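Local structure of 3-polyprenyl-4-hydroxybenzoate decarboxylase and related decarboxylases (Pelotomaculum thermopropionicum SI, 6H6V) at residues R22-P27 and F46-G51; I150-V155 and G162-P167; I338-E343 and I421-P426. The protein is a UbiD-family flavoenzyme that interconverts 2-furoic acid and 2,5-furandicarboxylic acid by reversible (de)carboxylation, with a prenylated flavin as cofactor. All coordinates share one frame; numbering follows the deposited sequence.

Contact 1: R22-P27 and F46-G51; sequences RKEVDP and FERVKG
The carbonyl oxygen of R48 is approached by two groups of the segment 22-27: V25 N donates to R48 O at 3.1 Å, and the E24 CA hydrogen reaches the same R48 O with a CA-to-O separation of 3.4 Å. Two residues further along the same segment, K50 N donates to V25 O at 3.0 Å, and together these bonds make a single beta bridge between V25 and V49. Because the residue pairing rises in step along both segments, the bridge is of the parallel kind, and it carries on the pairing of strands 18-21 and 43-46, which helix 30-38 joins in a beta-alpha-beta crossover of the N-terminal domain. Before the bridge the backbones part slightly, and a water spans the interval, donating to K23 O at 2.7 Å and accepting from R48 N at 3.3 Å. Side chains then divide the contact. On the buried side V25 CG2 meets F46 CD1 at 3.7 Å, the two side chains crossing at about a right angle, while I31 and L34 of helix 30-38 close over both. At the exposed end R22 NE and E47 OE1 are 3.6 Å apart, a long salt bridge of charge alone, because the oxygen lies well out of the guanidinium plane and no N-H points at it; E47 OE2 turns to R20 instead. K23 makes a cation-pi contact with Y446 of a second subunit. Just before V25, E24 stays extended with CG anti to the backbone N (chi1 -159°), which lays its carboxyl carbon CD against K50 CB, 3.6 Å away.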
loop_
_atom_site.group_PDB
_atom_site.type_symbol
_atom_site.label_atom_id
_atom_site.label_comp_id
_atom_site.label_asym_id
_atom_site.label_seq_id
_atom_site.Cartn_x
_atom_site.Cartn_y
_atom_site.Cartn_z
ATOM N N ARG F 22 7.304 52.182 -26.316
ATOM C CA ARG F 22 6.999 53.249 -27.267
ATOM C C ARG F 22 6.911 52.709 -28.684
ATOM O O ARG F 22 6.138 53.213 -29.485
ATOM C CB ARG F 22 8.041 54.364 -27.166
ATOM C CG ARG F 22 8.212 54.840 -25.733
ATOM C CD ARG F 22 8.911 56.177 -25.613
ATOM N NE ARG F 22 8.542 56.810 -24.344
ATOM C CZ ARG F 22 9.033 56.491 -23.137
ATOM N NH1 ARG F 22 8.614 57.152 -22.054
ATOM N NH2 ARG F 22 9.928 55.509 -22.992
ATOM N N LYS F 23 7.680 51.662 -28.980
ATOM C CA LYS F 23 7.690 51.072 -30.319
ATOM C C LYS F 23 6.317 50.442 -30.619
ATOM O O LYS F 23 5.601 50.034 -29.702
ATOM C CB LYS F 23 8.837 50.056 -30.459
ATOM C CG LYS F 23 9.509 50.063 -31.826
ATOM C CD LYS F 23 10.656 49.073 -31.920
ATOM C CE LYS F 23 10.968 48.663 -33.363
ATOM N NZ LYS F 23 11.381 47.237 -33.384
ATOM N N GLU F 24 5.932 50.412 -31.894
ATOM C CA GLU F 24 4.631 49.873 -32.278
ATOM C C GLU F 24 4.616 48.360 -32.005
ATOM O O GLU F 24 5.637 47.700 -32.193
ATOM C CB GLU F 24 4.300 50.168 -33.744
ATOM C CG GLU F 24 2.805 50.097 -34.063
ATOM C CD GLU F 24 2.472 49.954 -35.540
ATOM O OE1 GLU F 24 2.906 48.954 -36.170
ATOM O OE2 GLU F 24 1.732 50.827 -36.057
ATOM N N VAL F 25 3.477 47.844 -31.529
ATOM C CA VAL F 25 3.285 46.407 -31.262
ATOM C C VAL F 25 1.929 45.907 -31.766
ATOM O O VAL F 25 0.914 46.597 -31.642
ATOM C CB VAL F 25 3.402 46.065 -29.756
ATOM C CG1 VAL F 25 4.807 46.359 -29.255
ATOM C CG2 VAL F 25 2.364 46.803 -28.916
ATOM N N ASP F 26 1.927 44.697 -32.318
ATOM C CA ASP F 26 0.721 44.072 -32.851
ATOM C C ASP F 26 -0.099 43.534 -31.662
ATOM O O ASP F 26 0.461 42.895 -30.778
ATOM C CB ASP F 26 1.131 42.935 -33.818
ATOM C CG ASP F 26 0.013 42.527 -34.804
ATOM O OD1 ASP F 26 -1.196 42.667 -34.511
ATOM O OD2 ASP F 26 0.365 42.054 -35.907
ATOM N N PRO F 27 -1.418 43.803 -31.617
ATOM C CA PRO F 27 -2.218 43.151 -30.571
ATOM C C PRO F 27 -2.284 41.627 -30.713
ATOM O O PRO F 27 -2.476 40.929 -29.728
ATOM C CB PRO F 27 -3.617 43.756 -30.768
ATOM C CG PRO F 27 -3.635 44.203 -32.183
ATOM C CD PRO F 27 -2.245 44.733 -32.401
ATOM N N PHE F 46 1.921 49.638 -23.174
ATOM C CA PHE F 46 2.141 49.720 -24.619
ATOM C C PHE F 46 1.487 50.988 -25.172
ATOM O O PHE F 46 0.282 51.012 -25.427
ATOM C CB PHE F 46 1.595 48.464 -25.322
ATOM C CG PHE F 46 2.231 47.186 -24.845
ATOM C CD1 PHE F 46 3.429 46.750 -25.380
ATOM C CD2 PHE F 46 1.634 46.421 -23.839
ATOM C CE1 PHE F 46 4.020 45.567 -24.943
ATOM C CE2 PHE F 46 2.222 45.251 -23.392
ATOM C CZ PHE F 46 3.419 44.826 -23.937
ATOM N N GLU F 47 2.289 52.031 -25.368
ATOM C CA GLU F 47 1.782 53.337 -25.827
ATOM C C GLU F 47 1.284 53.355 -27.274
ATOM O O GLU F 47 0.510 54.233 -27.629
ATOM C CB GLU F 47 2.828 54.443 -25.615
ATOM C CG GLU F 47 3.150 54.659 -24.149
ATOM C CD GLU F 47 4.066 55.835 -23.861
ATOM O OE1 GLU F 47 4.994 56.113 -24.668
ATOM O OE2 GLU F 47 3.872 56.466 -22.797
ATOM N N ARG F 48 1.706 52.383 -28.088
ATOM C CA ARG F 48 1.405 52.376 -29.515
ATOM C C ARG F 48 1.009 50.972 -29.987
ATOM O O ARG F 48 1.860 50.131 -30.277
ATOM C CB ARG F 48 2.632 52.899 -30.275
ATOM C CG ARG F 48 2.375 53.414 -31.694
ATOM C CD ARG F 48 3.647 53.919 -32.377
ATOM N NE ARG F 48 3.365 55.132 -33.176
ATOM C CZ ARG F 48 3.236 56.381 -32.692
ATOM N NH1 ARG F 48 3.368 56.635 -31.394
ATOM N NH2 ARG F 48 2.962 57.380 -33.519
ATOM N N VAL F 49 -0.294 50.725 -30.052
ATOM C CA VAL F 49 -0.813 49.427 -30.469
ATOM C C VAL F 49 -1.361 49.542 -31.895
ATOM O O VAL F 49 -2.337 50.260 -32.132
ATOM C CB VAL F 49 -1.913 48.927 -29.500
ATOM C CG1 VAL F 49 -2.358 47.512 -29.852
ATOM C CG2 VAL F 49 -1.415 48.976 -28.059
ATOM N N LYS F 50 -0.735 48.813 -32.817
ATOM C CA LYS F 50 -1.072 48.821 -34.247
ATOM C C LYS F 50 -2.584 48.706 -34.534
ATOM O O LYS F 50 -3.215 47.671 -34.269
ATOM C CB LYS F 50 -0.268 47.710 -34.961
ATOM C CG LYS F 50 -0.454 47.542 -36.466
ATOM C CD LYS F 50 -1.359 46.374 -36.822
ATOM C CE LYS F 50 -1.631 46.324 -38.331
ATOM N NZ LYS F 50 -0.480 45.936 -39.214
ATOM N N GLY F 51 -3.135 49.802 -35.064
ATOM C CA GLY F 51 -4.548 49.923 -35.445
ATOM C C GLY F 51 -5.412 50.756 -34.502
ATOM O O GLY F 51 -6.632 50.830 -34.704
HETATM O O HOH W 1 3.838 49.929 -27.724
#

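Contact 2: I150-V155 and G162-P167; sequences IHRLQV and GILILP. With FMN (flavin mononucleotide), chain B.
H151 and L164 meet where this beta hairpin opens onto the flavin: H151 ND1 donates to L164 O at 3.0 Å (N-H...O 156°), and the oxygen lies near the plane of the imidazole, at its edge. The bond also runs in the plane of the L164 carbonyl, so the ring's rotation is tied to the backbone, while NE2 is hydrogen-bonded to S149 OG. The tight part of the contact lies further back, where strands 146-157 and 160-163 pair antiparallel. Q154 and G162 form a hydrogen-bonded pair through Q154 N to G162 O and G162 N to Q154 O, followed by the non-hydrogen-bonded pair L153 and I163. On the latter face L153 CD2 rests against I163 CG1 at 3.6 Å, the two side chains lying alongside and pointing the same way, and H151 CB adds to the same apolar patch. R152 is enclosed as well: its CG lies between the backbone N and the carbonyl carbon (chi1 74°), and the chain runs extended from there to NE, bringing the guanidinium under L164 CD2, which sits over the centre of one face, 3.6 Å above the plane. Salt bridges to E254 and E259 hold its polar end. The looser side is confined to L164, partly exposed, and L166, exposed. Against the pyrimidine edge of FMN, R152 N donates to O4 at 2.8 Å (171°), L166 N donates to O2 at 2.9 Å, and N3 gives L164 O a weak bond. L164 O therefore serves both imidazole and flavin, and O2, N3 and O4 of the flavin are met by main-chain atoms, which suggests that recognition of this edge rests largely on the backbone path of 150-155 and 162-167.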
loop_
_atom_site.group_PDB
_atom_site.type_symbol
_atom_site.label_atom_id
_atom_site.label_comp_id
_atom_site.label_asym_id
_atom_site.label_seq_id
_atom_site.Cartn_x
_atom_site.Cartn_y
_atom_site.Cartn_z
ATOM N N ILE F 150 -14.998 37.520 -12.586
ATOM C CA ILE F 150 -14.281 37.772 -13.828
ATOM C C ILE F 150 -14.489 36.589 -14.763
ATOM O O ILE F 150 -14.391 35.446 -14.332
ATOM C CB ILE F 150 -12.771 37.959 -13.574
ATOM C CG1 ILE F 150 -12.530 39.164 -12.659
ATOM C CG2 ILE F 150 -12.035 38.150 -14.899
ATOM C CD1 ILE F 150 -11.086 39.373 -12.264
ATOM N N HIS F 151 -14.773 36.862 -16.033
ATOM C CA HIS F 151 -15.031 35.815 -17.019
ATOM C C HIS F 151 -14.393 36.155 -18.330
ATOM O O HIS F 151 -14.443 37.308 -18.750
ATOM C CB HIS F 151 -16.525 35.644 -17.253
ATOM C CG HIS F 151 -17.290 35.350 -16.011
ATOM N ND1 HIS F 151 -17.688 34.080 -15.683
ATOM C CD2 HIS F 151 -17.690 36.147 -14.995
ATOM C CE1 HIS F 151 -18.308 34.104 -14.514
ATOM N NE2 HIS F 151 -18.327 35.351 -14.077
ATOM N N ARG F 152 -13.795 35.161 -18.974
ATOM C CA ARG F 152 -13.213 35.367 -20.294
ATOM C C ARG F 152 -14.323 35.636 -21.316
ATOM O O ARG F 152 -15.411 35.046 -21.244
ATOM C CB ARG F 152 -12.348 34.182 -20.712
ATOM C CG ARG F 152 -13.092 32.927 -21.131
ATOM C CD ARG F 152 -12.099 31.857 -21.520
ATOM N NE ARG F 152 -12.771 30.686 -22.061
ATOM C CZ ARG F 152 -12.477 29.418 -21.783
ATOM N NH1 ARG F 152 -11.522 29.081 -20.913
ATOM N NH2 ARG F 152 -13.195 28.464 -22.360
ATOM N N LEU F 153 -14.055 36.556 -22.237
ATOM C CA LEU F 153 -15.049 36.997 -23.204
ATOM C C LEU F 153 -14.410 36.964 -24.570
ATOM O O LEU F 153 -13.536 37.781 -24.875
ATOM C CB LEU F 153 -15.536 38.403 -22.865
ATOM C CG LEU F 153 -16.121 38.545 -21.457
ATOM C CD1 LEU F 153 -16.115 39.986 -20.989
ATOM C CD2 LEU F 153 -17.526 37.967 -21.420
ATOM N N GLN F 154 -14.808 35.979 -25.367
ATOM C CA GLN F 154 -14.399 35.901 -26.762
ATOM C C GLN F 154 -15.165 36.948 -27.568
ATOM O O GLN F 154 -16.389 37.034 -27.460
ATOM C CB GLN F 154 -14.714 34.526 -27.336
ATOM C CG GLN F 154 -14.017 34.274 -28.659
ATOM C CD GLN F 154 -14.359 32.929 -29.255
ATOM O OE1 GLN F 154 -14.978 32.067 -28.608
ATOM N NE2 GLN F 154 -13.958 32.734 -30.501
ATOM N N VAL F 155 -14.450 37.724 -28.374
ATOM C CA VAL F 155 -15.089 38.643 -29.311
ATOM C C VAL F 155 -15.533 37.825 -30.531
ATOM O O VAL F 155 -14.692 37.371 -31.310
ATOM C CB VAL F 155 -14.134 39.788 -29.712
ATOM C CG1 VAL F 155 -14.830 40.741 -30.672
ATOM C CG2 VAL F 155 -13.640 40.543 -28.475
ATOM N N GLY F 162 -18.800 35.765 -26.618
ATOM C CA GLY F 162 -19.006 34.452 -25.984
ATOM C C GLY F 162 -18.440 34.485 -24.572
ATOM O O GLY F 162 -17.414 35.134 -24.330
ATOM N N ILE F 163 -19.090 33.803 -23.636
ATOM C CA ILE F 163 -18.693 33.871 -22.229
ATOM C C ILE F 163 -18.658 32.477 -21.593
ATOM O O ILE F 163 -19.575 31.679 -21.791
ATOM C CB ILE F 163 -19.609 34.822 -21.434
ATOM C CG1 ILE F 163 -19.061 35.049 -20.024
ATOM C CG2 ILE F 163 -21.024 34.276 -21.335
ATOM C CD1 ILE F 163 -19.890 35.989 -19.170
ATOM N N LEU F 164 -17.588 32.186 -20.846
ATOM C CA LEU F 164 -17.514 30.982 -20.015
ATOM C C LEU F 164 -18.053 31.321 -18.644
ATOM O O LEU F 164 -17.498 32.175 -17.948
ATOM C CB LEU F 164 -16.079 30.482 -19.882
ATOM C CG LEU F 164 -15.885 29.266 -18.968
ATOM C CD1 LEU F 164 -16.475 28.017 -19.604
ATOM C CD2 LEU F 164 -14.413 29.065 -18.631
ATOM N N ILE F 165 -19.139 30.659 -18.264
ATOM C CA ILE F 165 -19.697 30.793 -16.927
ATOM C C ILE F 165 -19.592 29.431 -16.240
ATOM O O ILE F 165 -20.380 28.519 -16.530
ATOM C CB ILE F 165 -21.163 31.285 -16.949
ATOM C CG1 ILE F 165 -21.344 32.433 -17.956
ATOM C CG2 ILE F 165 -21.594 31.724 -15.550
ATOM C CD1 ILE F 165 -22.731 33.044 -17.961
ATOM N N LEU F 166 -18.608 29.284 -15.349
ATOM C CA LEU F 166 -18.537 28.109 -14.481
ATOM C C LEU F 166 -19.662 28.200 -13.452
ATOM O O LEU F 166 -20.156 29.308 -13.162
ATOM C CB LEU F 166 -17.175 28.007 -13.776
ATOM C CG LEU F 166 -15.939 27.828 -14.678
ATOM C CD1 LEU F 166 -14.669 28.115 -13.850
ATOM C CD2 LEU F 166 -15.897 26.448 -15.338
ATOM N N PRO F 167 -20.078 27.046 -12.893
ATOM C CA PRO F 167 -21.250 27.018 -12.018
ATOM C C PRO F 167 -21.042 27.575 -10.593
ATOM O O PRO F 167 -20.978 26.802 -9.648
ATOM C CB PRO F 167 -21.616 25.529 -12.005
ATOM C CG PRO F 167 -20.327 24.833 -12.187
ATOM C CD PRO F 167 -19.551 25.690 -13.139
HETATM N N1 FMN B . -14.509 32.020 -14.102
HETATM C C2 FMN B . -15.258 31.541 -15.122
HETATM O O2 FMN B . -16.310 30.918 -14.835
HETATM N N3 FMN B . -14.916 31.721 -16.421
HETATM C C4 FMN B . -13.816 32.392 -16.791
HETATM O O4 FMN B . -13.499 32.588 -17.995
HETATM C C4A FMN B . -12.981 32.925 -15.713
HETATM N N5 FMN B . -11.892 33.601 -16.011
HETATM C C5A FMN B . -11.129 34.105 -15.047
HETATM C C6 FMN B . -10.020 34.802 -15.463
HETATM C C7 FMN B . -9.182 35.356 -14.528
HETATM C C7M FMN B . -8.036 36.095 -15.144
HETATM C C8 FMN B . -9.466 35.204 -13.047
HETATM C C8M FMN B . -8.592 35.756 -11.945
HETATM C C9 FMN B . -10.595 34.497 -12.649
HETATM C C9A FMN B . -11.451 33.931 -13.600
HETATM N N10 FMN B . -12.620 33.212 -13.277
HETATM C C10 FMN B . -13.378 32.694 -14.327
HETATM C "C1'" FMN B . -13.018 32.906 -11.899
HETATM C "C2'" FMN B . -14.116 33.721 -11.263
HETATM O "O2'" FMN B . -14.116 35.111 -11.623
HETATM C "C3'" FMN B . -13.821 33.611 -9.795
HETATM O "O3'" FMN B . -13.613 32.262 -9.418
HETATM C "C4'" FMN B . -14.924 34.221 -8.993
HETATM O "O4'" FMN B . -14.436 34.151 -7.630
HETATM C "C5'" FMN B . -16.308 33.567 -9.227
HETATM O "O5'" FMN B . -17.076 33.650 -8.007
HETATM P P FMN B . -18.602 34.129 -7.756
HETATM O O1P FMN B . -19.346 33.327 -8.796
HETATM O O2P FMN B . -18.810 33.838 -6.278
HETATM O O3P FMN B . -18.632 35.610 -8.016
#

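Contact 3: I338-E343 and I421-P426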
loop_
_atom_site.group_PDB
_atom_site.type_symbol
_atom_site.label_atom_id
_atom_site.label_comp_id
_atom_site.label_asym_id
_atom_site.label_seq_id
_atom_site.Cartn_x
_atom_site.Cartn_y
_atom_site.Cartn_z
ATOM N N ILE F 338 3.902 25.026 9.699
ATOM C CA ILE F 338 3.267 24.954 11.015
ATOM C C ILE F 338 4.316 24.997 12.098
ATOM O O ILE F 338 5.417 24.524 11.883
ATOM C CB ILE F 338 2.450 23.641 11.160
ATOM C CG1 ILE F 338 3.357 22.408 11.234
ATOM C CG2 ILE F 338 1.456 23.514 10.016
ATOM C CD1 ILE F 338 2.646 21.118 11.461
ATOM N N GLU F 339 3.984 25.575 13.246
ATOM C CA GLU F 339 4.766 25.362 14.476
ATOM C C GLU F 339 4.131 24.149 15.133
ATOM O O GLU F 339 3.077 24.245 15.757
ATOM C CB GLU F 339 4.737 26.584 15.396
ATOM C CG GLU F 339 5.569 26.438 16.664
ATOM C CD GLU F 339 5.790 27.746 17.425
ATOM O OE1 GLU F 339 4.988 28.699 17.280
ATOM O OE2 GLU F 339 6.789 27.813 18.171
ATOM N N LYS F 340 4.755 23.000 14.939
ATOM C CA LYS F 340 4.188 21.738 15.357
ATOM C C LYS F 340 4.191 21.606 16.885
ATOM O O LYS F 340 5.240 21.671 17.502
ATOM C CB LYS F 340 4.953 20.579 14.715
ATOM C CG LYS F 340 4.433 19.222 15.143
ATOM C CD LYS F 340 4.556 18.159 14.050
ATOM C CE LYS F 340 5.998 17.719 13.844
ATOM N NZ LYS F 340 6.008 16.314 13.386
ATOM N N LYS F 341 3.005 21.425 17.458
ATOM C CA LYS F 341 2.843 21.191 18.892
ATOM C C LYS F 341 2.493 19.736 19.233
ATOM O O LYS F 341 2.765 19.306 20.350
ATOM C CB LYS F 341 1.744 22.064 19.471
ATOM C CG LYS F 341 2.001 23.560 19.377
ATOM C CD LYS F 341 3.154 24.097 20.176
ATOM C CE LYS F 341 3.282 25.572 19.788
ATOM N NZ LYS F 341 4.345 26.235 20.550
ATOM N N HIS F 342 1.874 18.994 18.310
ATOM C CA HIS F 342 1.460 17.620 18.569
ATOM C C HIS F 342 1.994 16.721 17.479
ATOM O O HIS F 342 1.929 17.079 16.310
ATOM C CB HIS F 342 -0.065 17.531 18.617
ATOM C CG HIS F 342 -0.690 18.376 19.692
ATOM N ND1 HIS F 342 -1.282 19.598 19.429
ATOM C CD2 HIS F 342 -0.809 18.172 21.027
ATOM C CE1 HIS F 342 -1.747 20.105 20.557
ATOM N NE2 HIS F 342 -1.462 19.266 21.541
ATOM N N GLU F 343 2.552 15.562 17.838
ATOM C CA GLU F 343 3.032 14.677 16.793
ATOM C C GLU F 343 1.831 14.243 15.923
ATOM O O GLU F 343 0.697 14.131 16.417
ATOM C CB GLU F 343 3.865 13.505 17.326
ATOM C CG GLU F 343 4.569 12.675 16.211
ATOM C CD GLU F 343 5.628 13.413 15.336
ATOM O OE1 GLU F 343 6.786 13.560 15.775
ATOM O OE2 GLU F 343 5.330 13.766 14.166
ATOM N N ILE F 421 10.065 17.952 11.100
ATOM C CA ILE F 421 10.949 17.219 12.014
ATOM C C ILE F 421 10.084 16.463 13.038
ATOM O O ILE F 421 9.084 16.993 13.506
ATOM C CB ILE F 421 11.849 18.225 12.772
ATOM C CG1 ILE F 421 12.786 18.945 11.824
ATOM C CG2 ILE F 421 12.673 17.569 13.856
ATOM C CD1 ILE F 421 13.200 20.313 12.347
ATOM N N PRO F 422 10.449 15.229 13.392
ATOM C CA PRO F 422 9.769 14.564 14.490
ATOM C C PRO F 422 9.892 15.341 15.791
ATOM O O PRO F 422 10.946 15.911 16.047
ATOM C CB PRO F 422 10.498 13.225 14.615
ATOM C CG PRO F 422 10.992 12.957 13.255
ATOM C CD PRO F 422 11.375 14.311 12.715
ATOM N N LEU F 423 8.826 15.330 16.571
ATOM C CA LEU F 423 8.758 16.111 17.777
ATOM C C LEU F 423 9.662 15.837 18.946
ATOM O O LEU F 423 10.294 16.833 19.372
ATOM C CB LEU F 423 7.304 16.236 18.276
ATOM C CG LEU F 423 6.999 17.651 18.693
ATOM C CD1 LEU F 423 7.432 18.684 17.633
ATOM C CD2 LEU F 423 5.512 17.792 18.933
ATOM N N ASN F 424 9.723 14.657 19.520
ATOM C CA ASN F 424 10.520 14.462 20.727
ATOM C C ASN F 424 11.768 13.842 20.156
ATOM O O ASN F 424 11.806 12.609 20.027
ATOM C CB ASN F 424 9.799 13.555 21.733
ATOM C CG ASN F 424 8.555 14.196 22.316
ATOM O OD1 ASN F 424 7.456 13.667 22.168
ATOM N ND2 ASN F 424 8.715 15.332 22.993
ATOM N N LEU F 425 12.771 14.650 19.830
ATOM C CA LEU F 425 14.059 14.226 19.438
ATOM C C LEU F 425 15.063 15.161 20.045
ATOM O O LEU F 425 14.735 16.295 20.391
ATOM C CB LEU F 425 14.247 14.222 17.907
ATOM C CG LEU F 425 13.988 12.916 17.178
ATOM C CD1 LEU F 425 14.696 13.005 15.816
ATOM C CD2 LEU F 425 14.479 11.629 17.848
ATOM N N PRO F 426 16.345 14.706 20.084
ATOM C CA PRO F 426 17.452 15.660 20.339
ATOM C C PRO F 426 17.445 16.771 19.260
ATOM O O PRO F 426 17.491 16.482 18.049
ATOM C CB PRO F 426 18.695 14.781 20.276
ATOM C CG PRO F 426 18.193 13.385 20.587
ATOM C CD PRO F 426 16.783 13.292 20.038
#
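K340 and L423 run alongside one another head to tail, the lysine heading for the backbone of the segment 421-426 while the leucine reaches into the bend of 338-343. L423 CD1 lies 3.9 Å from K340 CG, and its other branch, CD2, comes to 3.4 Å from K341 O, so both methyls touch the opposite loop. E343 faces L423 from another side. With CG anti to the backbone N (chi1 -171°) and a bend at chi2, its carboxylate swings back to put OE1 in line with L423 N, at 2.8 Å and an N-H...O angle of 172°; the donor is on the syn side of the oxygen, somewhat out of the carboxylate plane. The second oxygen is used within its own loop: K340 and E343 form a salt bridge, with a hydrogen bond from K340 NZ to E343 OE2 at 2.7 Å, coming from above the carboxylate plane (43° out of it). In the C-terminal domain these loops follow two strands of a mixed five-stranded sheet, 333-338 and 411-418, that have 362-367 between them. The lysine thus stands at the edge of the calcium site: K340 NZ also bonds T420 OG1, and T420 is a calcium ligand together with R385, D391 and D418. A further, weak bond runs from K340 NZ to I421 O at 3.2 Å. With an alanine in place of K340, E343 OE2 would probably be left without this charged mate and its carboxylate freer to turn away from L423 N. V411 of a third subunit packs against E343, and M399 of that subunit against H342.

The three contacts step from interior to periphery. Contact 2 is the buried one, inside the flavin-binding domain with its centre about 15 Å from the chain's centre, and it combines strand-pairing bonds, one histidine bond and main-chain bonds to the cofactor. Contact 1, in the N-terminal domain, is partly buried: a backbone bridge with an apolar side and a charged outer edge. Contact 3 lies on the surface of the C-terminal domain, has no strand pairing and relies on a lysine and a glutamate side chain beside the calcium site. No secondary-structure element is shared. Contacts 1 and 3 lie on opposite sides of the chain's centre, with centres about 57 Å apart, and both approach other subunits, whereas contact 2 touches none.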